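Local coordinates for Slr1438 protein (Synechocystis sp., PDB 3K25) that is of unknown function but probably binds carbohydrate and may act as an aldose 1-epimerase-like sugar isomerase, at residues Leu34-Phe48 and Phe53-Pro65. Numbering follows the deposited sequence.
Sequences LVTEWTVQGQPILYF and FQDPSLSVRGGIP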
loop_
_atom_site.group_PDB
_atom_site.type_symbol
_atom_site.label_atom_id
_atom_site.label_comp_id
_atom_site.label_asym_id
_atom_site.label_seq_id
_atom_site.Cartn_x
_atom_site.Cartn_y
_atom_site.Cartn_z
ATOM N N LEU A 34 2.746 -7.126 5.612
ATOM C CA LEU A 34 3.518 -5.936 5.327
ATOM C C LEU A 34 4.981 -6.059 4.920
ATOM O O LEU A 34 5.774 -6.733 5.585
ATOM C CB LEU A 34 3.437 -5.004 6.552
ATOM C CG LEU A 34 4.274 -3.718 6.558
ATOM C CD1 LEU A 34 3.710 -2.746 5.519
ATOM C CD2 LEU A 34 4.262 -3.084 7.941
ATOM N N VAL A 35 5.317 -5.385 3.819
ATOM C CA VAL A 35 6.689 -5.277 3.320
ATOM C C VAL A 35 7.168 -4.081 4.152
ATOM O O VAL A 35 6.599 -2.995 4.052
ATOM C CB VAL A 35 6.742 -4.854 1.822
ATOM C CG1 VAL A 35 8.152 -4.414 1.450
ATOM C CG2 VAL A 35 6.321 -5.996 0.944
ATOM N N THR A 36 8.187 -4.259 4.976
ATOM C CA THR A 36 8.638 -3.148 5.797
ATOM C C THR A 36 9.816 -2.414 5.190
ATOM O O THR A 36 9.792 -1.193 5.074
ATOM C CB THR A 36 9.040 -3.630 7.177
ATOM O OG1 THR A 36 10.062 -4.624 7.040
ATOM C CG2 THR A 36 7.856 -4.245 7.887
ATOM N N GLU A 37 10.847 -3.160 4.807
ATOM C CA GLU A 37 12.044 -2.551 4.230
ATOM C C GLU A 37 12.474 -3.243 2.951
ATOM O O GLU A 37 12.239 -4.434 2.772
ATOM C CB GLU A 37 13.197 -2.588 5.239
ATOM C CG GLU A 37 12.820 -2.106 6.628
ATOM C CD GLU A 37 14.025 -1.850 7.519
ATOM O OE1 GLU A 37 15.022 -2.602 7.432
ATOM O OE2 GLU A 37 13.969 -0.898 8.322
ATOM N N TRP A 38 13.114 -2.486 2.067
ATOM C CA TRP A 38 13.591 -3.012 0.789
ATOM C C TRP A 38 14.871 -2.289 0.384
ATOM O O TRP A 38 14.910 -1.062 0.382
ATOM C CB TRP A 38 12.503 -2.817 -0.273
ATOM C CG TRP A 38 12.896 -3.142 -1.691
ATOM C CD1 TRP A 38 13.905 -3.965 -2.105
ATOM C CD2 TRP A 38 12.232 -2.690 -2.885
ATOM N NE1 TRP A 38 13.908 -4.059 -3.480
ATOM C CE2 TRP A 38 12.894 -3.288 -3.984
ATOM C CE3 TRP A 38 11.141 -1.842 -3.130
ATOM C CZ2 TRP A 38 12.503 -3.066 -5.311
ATOM C CZ3 TRP A 38 10.747 -1.621 -4.452
ATOM C CH2 TRP A 38 11.432 -2.234 -5.527
ATOM N N THR A 39 15.925 -3.047 0.076
ATOM C CA THR A 39 17.205 -2.454 -0.348
ATOM C C THR A 39 17.782 -3.058 -1.619
ATOM O O THR A 39 17.748 -4.269 -1.836
ATOM C CB THR A 39 18.314 -2.549 0.728
ATOM O OG1 THR A 39 18.612 -3.926 1.004
ATOM C CG2 THR A 39 17.893 -1.836 1.984
ATOM N N VAL A 40 18.313 -2.173 -2.452
ATOM C CA VAL A 40 18.936 -2.533 -3.715
ATOM C C VAL A 40 20.361 -2.015 -3.662
ATOM O O VAL A 40 20.594 -0.810 -3.624
ATOM C CB VAL A 40 18.196 -1.887 -4.886
ATOM C CG1 VAL A 40 17.021 -2.752 -5.285
ATOM C CG2 VAL A 40 17.683 -0.513 -4.469
ATOM N N GLN A 41 21.319 -2.932 -3.652
ATOM C CA GLN A 41 22.724 -2.561 -3.583
ATOM C C GLN A 41 22.992 -1.880 -2.252
ATOM O O GLN A 41 23.892 -1.050 -2.139
ATOM C CB GLN A 41 23.099 -1.620 -4.728
ATOM C CG GLN A 41 22.901 -2.226 -6.099
ATOM C CD GLN A 41 23.346 -1.302 -7.210
ATOM O OE1 GLN A 41 22.864 -0.175 -7.329
ATOM N NE2 GLN A 41 24.272 -1.775 -8.035
ATOM N N GLY A 42 22.185 -2.219 -1.253
ATOM C CA GLY A 42 22.372 -1.651 0.073
ATOM C C GLY A 42 21.715 -0.313 0.349
ATOM O O GLY A 42 21.706 0.155 1.491
ATOM N N GLN A 43 21.170 0.315 -0.685
ATOM C CA GLN A 43 20.508 1.594 -0.496
ATOM C C GLN A 43 19.009 1.376 -0.239
ATOM O O GLN A 43 18.341 0.610 -0.942
ATOM C CB GLN A 43 20.742 2.486 -1.718
ATOM C CG GLN A 43 20.278 1.878 -3.028
ATOM C CD GLN A 43 20.871 2.569 -4.241
ATOM O OE1 GLN A 43 20.805 3.795 -4.368
ATOM N NE2 GLN A 43 21.451 1.783 -5.145
ATOM N N PRO A 44 18.471 2.033 0.802
ATOM C CA PRO A 44 17.059 1.939 1.191
ATOM C C PRO A 44 16.097 2.569 0.194
ATOM O O PRO A 44 16.042 3.790 0.043
ATOM C CB PRO A 44 17.023 2.655 2.537
ATOM C CG PRO A 44 18.085 3.701 2.379
ATOM C CD PRO A 44 19.206 2.914 1.728
ATOM N N ILE A 45 15.331 1.731 -0.484
ATOM C CA ILE A 45 14.369 2.234 -1.438
ATOM C C ILE A 45 13.051 2.569 -0.735
ATOM O O ILE A 45 12.294 3.411 -1.212
ATOM C CB ILE A 45 14.200 1.226 -2.601
ATOM C CG1 ILE A 45 12.864 1.411 -3.296
ATOM C CG2 ILE A 45 14.361 -0.176 -2.107
ATOM C CD1 ILE A 45 12.822 0.649 -4.603
ATOM N N LEU A 46 12.798 1.940 0.417
ATOM C CA LEU A 46 11.592 2.220 1.209
ATOM C C LEU A 46 11.958 2.918 2.510
ATOM O O LEU A 46 13.065 2.744 3.021
ATOM C CB LEU A 46 10.851 0.936 1.570
ATOM C CG LEU A 46 10.019 0.262 0.484
ATOM C CD1 LEU A 46 9.454 -1.069 0.996
ATOM C CD2 LEU A 46 8.905 1.206 0.081
ATOM N N TYR A 47 11.029 3.710 3.042
ATOM C CA TYR A 47 11.241 4.405 4.311
ATOM C C TYR A 47 10.551 3.577 5.377
ATOM O O TYR A 47 9.500 2.997 5.108
ATOM C CB TYR A 47 10.617 5.798 4.279
ATOM C CG TYR A 47 10.344 6.395 5.655
ATOM C CD1 TYR A 47 9.217 6.020 6.401
ATOM C CD2 TYR A 47 11.195 7.359 6.194
ATOM C CE1 TYR A 47 8.947 6.599 7.646
ATOM C CE2 TYR A 47 10.936 7.940 7.433
ATOM C CZ TYR A 47 9.814 7.562 8.152
ATOM O OH TYR A 47 9.562 8.166 9.365
ATOM N N PHE A 48 11.111 3.530 6.582
ATOM C CA PHE A 48 10.488 2.739 7.632
ATOM C C PHE A 48 10.827 3.215 9.032
ATOM O O PHE A 48 11.989 3.252 9.421
ATOM C CB PHE A 48 10.892 1.270 7.490
ATOM C CG PHE A 48 10.005 0.321 8.249
ATOM C CD1 PHE A 48 8.651 0.211 7.930
ATOM C CD2 PHE A 48 10.517 -0.462 9.279
ATOM C CE1 PHE A 48 7.814 -0.667 8.624
ATOM C CE2 PHE A 48 9.690 -1.342 9.979
ATOM C CZ PHE A 48 8.331 -1.444 9.648
ATOM N N PHE A 53 7.394 1.207 14.957
ATOM C CA PHE A 53 6.958 -0.162 14.683
ATOM C C PHE A 53 7.058 -1.057 15.917
ATOM O O PHE A 53 6.590 -2.205 15.914
ATOM C CB PHE A 53 7.802 -0.764 13.554
ATOM C CG PHE A 53 7.225 -2.025 12.960
ATOM C CD1 PHE A 53 7.966 -3.203 12.950
ATOM C CD2 PHE A 53 5.961 -2.018 12.358
ATOM C CE1 PHE A 53 7.468 -4.363 12.346
ATOM C CE2 PHE A 53 5.443 -3.165 11.749
ATOM C CZ PHE A 53 6.198 -4.343 11.740
ATOM N N GLN A 54 7.666 -0.523 16.971
ATOM C CA GLN A 54 7.842 -1.281 18.196
ATOM C C GLN A 54 6.586 -1.304 19.066
ATOM O O GLN A 54 6.311 -2.312 19.707
ATOM C CB GLN A 54 9.050 -0.737 18.952
ATOM C CG GLN A 54 10.285 -0.667 18.057
ATOM C CD GLN A 54 11.417 -1.562 18.517
ATOM O OE1 GLN A 54 12.201 -1.188 19.392
ATOM N NE2 GLN A 54 11.507 -2.755 17.932
ATOM N N ASP A 55 5.821 -0.215 19.099
ATOM C CA ASP A 55 4.581 -0.223 19.877
ATOM C C ASP A 55 3.545 -0.844 18.941
ATOM O O ASP A 55 3.025 -0.182 18.045
ATOM C CB ASP A 55 4.145 1.191 20.260
ATOM C CG ASP A 55 2.864 1.197 21.088
ATOM O OD1 ASP A 55 1.962 0.377 20.793
ATOM O OD2 ASP A 55 2.755 2.024 22.025
ATOM N N PRO A 56 3.220 -2.125 19.148
ATOM C CA PRO A 56 2.253 -2.810 18.295
ATOM C C PRO A 56 0.918 -2.105 18.105
ATOM O O PRO A 56 0.144 -2.493 17.234
ATOM C CB PRO A 56 2.112 -4.170 18.967
ATOM C CG PRO A 56 2.267 -3.827 20.403
ATOM C CD PRO A 56 3.452 -2.896 20.382
ATOM N N SER A 57 0.648 -1.067 18.895
ATOM C CA SER A 57 -0.627 -0.353 18.777
ATOM C C SER A 57 -0.610 0.798 17.778
ATOM O O SER A 57 -1.652 1.180 17.259
ATOM C CB SER A 57 -1.072 0.190 20.137
ATOM O OG SER A 57 -0.338 1.346 20.494
ATOM N N LEU A 58 0.567 1.353 17.510
ATOM C CA LEU A 58 0.689 2.464 16.573
ATOM C C LEU A 58 0.625 2.027 15.118
ATOM O O LEU A 58 1.129 0.960 14.747
ATOM C CB LEU A 58 1.989 3.228 16.822
ATOM C CG LEU A 58 1.957 4.296 17.929
ATOM C CD1 LEU A 58 1.262 3.764 19.172
ATOM C CD2 LEU A 58 3.380 4.740 18.239
ATOM N N SER A 59 -0.014 2.858 14.299
ATOM C CA SER A 59 -0.156 2.577 12.881
ATOM C C SER A 59 1.236 2.550 12.287
ATOM O O SER A 59 2.112 3.301 12.707
ATOM C CB SER A 59 -0.970 3.667 12.195
ATOM O OG SER A 59 -0.258 4.893 12.195
ATOM N N VAL A 60 1.443 1.683 11.311
ATOM C CA VAL A 60 2.748 1.590 10.695
ATOM C C VAL A 60 2.989 2.801 9.812
ATOM O O VAL A 60 2.095 3.234 9.086
ATOM C CB VAL A 60 2.890 0.282 9.870
ATOM C CG1 VAL A 60 1.612 0.010 9.083
ATOM C CG2 VAL A 60 4.071 0.397 8.927
ATOM N N ARG A 61 4.198 3.351 9.912
ATOM C CA ARG A 61 4.635 4.510 9.132
ATOM C C ARG A 61 5.866 4.101 8.358
ATOM O O ARG A 61 6.985 4.164 8.869
ATOM C CB ARG A 61 5.008 5.679 10.037
ATOM C CG ARG A 61 3.838 6.435 10.600
ATOM C CD ARG A 61 3.392 7.569 9.689
ATOM N NE ARG A 61 2.195 8.209 10.227
ATOM C CZ ARG A 61 0.989 7.644 10.237
ATOM N NH1 ARG A 61 0.818 6.428 9.725
ATOM N NH2 ARG A 61 -0.042 8.279 10.789
ATOM N N GLY A 62 5.655 3.679 7.121
ATOM C CA GLY A 62 6.762 3.261 6.293
ATOM C C GLY A 62 6.381 1.943 5.671
ATOM O O GLY A 62 5.295 1.441 5.929
ATOM N N GLY A 63 7.260 1.375 4.858
ATOM C CA GLY A 63 6.931 0.113 4.233
ATOM C C GLY A 63 5.805 0.254 3.223
ATOM O O GLY A 63 5.603 1.328 2.638
ATOM N N ILE A 64 5.056 -0.828 3.028
ATOM C CA ILE A 64 3.969 -0.822 2.068
ATOM C C ILE A 64 2.653 -1.334 2.654
ATOM O O ILE A 64 2.262 -2.489 2.446
ATOM C CB ILE A 64 4.351 -1.651 0.836
ATOM C CG1 ILE A 64 5.737 -1.227 0.348
ATOM C CG2 ILE A 64 3.340 -1.416 -0.280
ATOM C CD1 ILE A 64 6.275 -2.074 -0.770
ATOM N N PRO A 65 1.959 -0.483 3.422
ATOM C CA PRO A 65 0.683 -0.896 4.015
ATOM C C PRO A 65 -0.393 -1.202 2.956
ATOM O O PRO A 65 -0.423 -0.613 1.865
ATOM C CB PRO A 65 0.319 0.294 4.902
ATOM C CG PRO A 65 1.689 0.798 5.350
ATOM C CD PRO A 65 2.447 0.767 4.039
HETATM O O HOH W 1 3.283 -5.167 1.937
#
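Gly62, Gly63 and Ile64 pass close beside the backbones of Val35, Thr36, Tyr47 and Phe48. Gly63 N donates to Tyr47 O at 2.8 Å. Ile64 N donates to Val35 O at 2.9 Å. A water accepts from Val35 N and donates to Ile64 O. Gly62 and Gly63 bring their backbones close in, with Gly62 CA 4.0 Å from Phe48 CA.

The Phe48 ring meets Phe53 edge to face, planes at 62°. Phe48 CZ stands over the centre of the Phe53 ring, 3.5 Å from Phe53 CG. Phe48 CG lies anti to its backbone N (chi1 -163°), which sets the CD1 edge of the ring against the peptide between Gly62 and Gly63. Leu34 splits its methyls: Leu34 CD2 meets Val60 CG2 tip to tip at 3.6 Å, while CD1 rests on the backbone of Ile64 and on the Pro65 ring.

The 34-40 strand belongs to an antiparallel sheet, beside strand 23-28, in the beta-rich galactose mutarotase-like fold. The 53-65 loop folds back on it before entering strand 66-67 of another sheet. Arg31 makes a cation-pi contact with Phe53. An alanine in place of Phe53 would probably leave the Phe48 edge without its facing ring and open a gap beside Leu34 CD2.

Farther in, Ile64 and Val35 run next to each other in one direction, with Ile64 CD1 3.7 Å from Val35 CG1. Leu46 lies across Ile64, nearly perpendicular to it, with Leu46 CD1 3.8 Å from Ile64 CD1. Tyr47 turns its ring edge to Gly62 CA.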